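Local coordinates for Dna-binding protein RAP1 (Saccharomyces cerevisiae, PDB 4BJT) that binds DNA as a repressor and activator of transcription and, through its C-terminal domain, engages the telomere-associated protein Rif1, at residues P70-T75 / N146-N151. Sequence-based numbering, arbitrary orientation.
Sequences PKIATT and NMFKDN
One water molecule bridges Ile72, Phe148 and Asn151: it accepts from Ile72 N at 3.1 Å and donates to Phe148 O and to Asn151 OD1, the latter two each at 3.2 Å. No direct hydrogen bond joins the segments; Ile72 N and Asn151 OD1 lie 3.5 Å apart but too badly aligned to bond. CG of Asn151 is anti to its backbone N (chi1 -173°), which carries OD1 towards the loop and against Ile72 CB. Pro70 O accepts from Ala73 N at 2.9 Å, closing a type I beta turn that presents Pro70 and Ile72 to the C-terminal end of helix 140-150, where Asn151 leaves helical geometry with positive phi (58°). The contact thus docks a loop turn on a helix terminus within the all-alpha C-terminal domain of Rap1. Pro70 CG sits over one face of the Phe148 ring, 3.6 Å from its centroid and 19° off the normal, a CH-pi contact. Ile72 CG2 meets the edge of that ring near its plane, 3.9 Å from Phe148 CD1, and also touches Met147 CG. The extended Met147 chain brings CE within 4.0 Å of Ile72 CG1. Phe82 of helix 80-83 packs against both Ala73 and Phe148.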
loop_
_atom_site.group_PDB
_atom_site.type_symbol
_atom_site.label_atom_id
_atom_site.label_comp_id
_atom_site.label_asym_id
_atom_site.label_seq_id
_atom_site.Cartn_x
_atom_site.Cartn_y
_atom_site.Cartn_z
ATOM N N PRO C 70 -8.229 -3.964 14.231
ATOM C CA PRO C 70 -6.975 -3.578 14.856
ATOM C C PRO C 70 -7.036 -2.169 15.418
ATOM O O PRO C 70 -7.771 -1.352 14.884
ATOM C CB PRO C 70 -5.946 -3.668 13.724
ATOM C CG PRO C 70 -6.665 -3.809 12.521
ATOM C CD PRO C 70 -8.093 -4.141 12.771
ATOM N N LYS C 71 -6.256 -1.881 16.473
ATOM C CA LYS C 71 -6.242 -0.560 17.113
ATOM C C LYS C 71 -5.954 0.589 16.139
ATOM O O LYS C 71 -6.540 1.672 16.249
ATOM C CB LYS C 71 -5.245 -0.534 18.288
ATOM C CG LYS C 71 -5.387 0.675 19.208
ATOM C CD LYS C 71 -4.247 0.783 20.241
ATOM C CE LYS C 71 -4.054 -0.453 21.095
ATOM N NZ LYS C 71 -3.091 -0.217 22.205
ATOM N N ILE C 72 -5.079 0.352 15.167
ATOM C CA ILE C 72 -4.721 1.396 14.201
ATOM C C ILE C 72 -5.872 1.719 13.228
ATOM O O ILE C 72 -5.823 2.748 12.553
ATOM C CB ILE C 72 -3.462 0.956 13.420
ATOM C CG1 ILE C 72 -2.766 2.129 12.676
ATOM C CG2 ILE C 72 -3.762 -0.211 12.470
ATOM C CD1 ILE C 72 -2.191 3.195 13.555
ATOM N N ALA C 73 -6.866 0.812 13.114
ATOM C CA ALA C 73 -7.960 0.990 12.154
ATOM C C ALA C 73 -9.037 1.839 12.773
ATOM O O ALA C 73 -9.940 1.329 13.423
ATOM C CB ALA C 73 -8.522 -0.363 11.713
ATOM N N THR C 74 -8.917 3.149 12.627
ATOM C CA THR C 74 -9.822 4.101 13.220
ATOM C C THR C 74 -10.896 4.548 12.235
ATOM O O THR C 74 -10.746 4.367 11.025
ATOM C CB THR C 74 -9.007 5.308 13.700
ATOM O OG1 THR C 74 -8.254 5.774 12.589
ATOM C CG2 THR C 74 -8.014 4.935 14.778
ATOM N N THR C 75 -11.948 5.208 12.761
ATOM C CA THR C 75 -13.046 5.719 11.917
ATOM C C THR C 75 -12.622 6.878 11.024
ATOM O O THR C 75 -13.370 7.205 10.097
ATOM C CB THR C 75 -14.286 6.056 12.738
ATOM O OG1 THR C 75 -13.990 7.151 13.625
ATOM C CG2 THR C 75 -14.831 4.858 13.499
ATOM N N ASN C 146 0.860 -5.188 7.278
ATOM C CA ASN C 146 1.941 -4.600 8.065
ATOM C C ASN C 146 1.449 -3.439 8.920
ATOM O O ASN C 146 1.847 -3.319 10.070
ATOM C CB ASN C 146 3.124 -4.240 7.173
ATOM C CG ASN C 146 3.842 -5.497 6.742
ATOM O OD1 ASN C 146 4.744 -5.968 7.421
ATOM N ND2 ASN C 146 3.428 -6.071 5.655
ATOM N N MET C 147 0.542 -2.619 8.403
ATOM C CA MET C 147 -0.086 -1.554 9.175
ATOM C C MET C 147 -0.754 -2.139 10.410
ATOM O O MET C 147 -0.573 -1.658 11.527
ATOM C CB MET C 147 -1.132 -0.845 8.297
ATOM C CG MET C 147 -1.958 0.215 9.052
ATOM S SD MET C 147 -3.362 0.646 8.004
ATOM C CE MET C 147 -4.312 1.818 9.045
ATOM N N PHE C 148 -1.543 -3.175 10.203
ATOM C CA PHE C 148 -2.279 -3.786 11.299
ATOM C C PHE C 148 -1.391 -4.518 12.290
ATOM O O PHE C 148 -1.614 -4.390 13.500
ATOM C CB PHE C 148 -3.327 -4.756 10.768
ATOM C CG PHE C 148 -4.412 -4.227 9.853
ATOM C CD1 PHE C 148 -4.777 -2.890 9.877
ATOM C CD2 PHE C 148 -5.240 -5.104 9.171
ATOM C CE1 PHE C 148 -5.847 -2.431 9.108
ATOM C CE2 PHE C 148 -6.303 -4.642 8.418
ATOM C CZ PHE C 148 -6.633 -3.316 8.441
ATOM N N LYS C 149 -0.404 -5.289 11.804
ATOM C CA LYS C 149 0.481 -6.017 12.714
ATOM C C LYS C 149 1.322 -5.044 13.539
ATOM O O LYS C 149 1.460 -5.242 14.751
ATOM C CB LYS C 149 1.384 -6.995 11.938
ATOM C CG LYS C 149 2.162 -7.973 12.826
ATOM C CD LYS C 149 3.153 -8.822 12.027
ATOM C CE LYS C 149 4.065 -9.628 12.917
ATOM N NZ LYS C 149 4.888 -10.587 12.136
ATOM N N ASP C 150 1.887 -4.013 12.901
ATOM C CA ASP C 150 2.781 -3.054 13.555
ATOM C C ASP C 150 2.050 -1.965 14.330
ATOM O O ASP C 150 2.707 -1.231 15.069
ATOM C CB ASP C 150 3.698 -2.375 12.521
ATOM C CG ASP C 150 4.594 -3.259 11.656
ATOM O OD1 ASP C 150 4.899 -4.395 12.078
ATOM O OD2 ASP C 150 5.024 -2.784 10.574
ATOM N N ASN C 151 0.744 -1.788 14.104
ATOM C CA ASN C 151 -0.014 -0.710 14.749
ATOM C C ASN C 151 0.596 0.659 14.407
ATOM O O ASN C 151 0.783 1.505 15.279
ATOM C CB ASN C 151 -0.053 -0.951 16.277
ATOM C CG ASN C 151 -0.936 -0.009 17.025
ATOM O OD1 ASN C 151 -1.849 0.566 16.458
ATOM N ND2 ASN C 151 -0.601 0.263 18.286
HETATM O O HOH W 1 -3.104 -2.087 15.121
#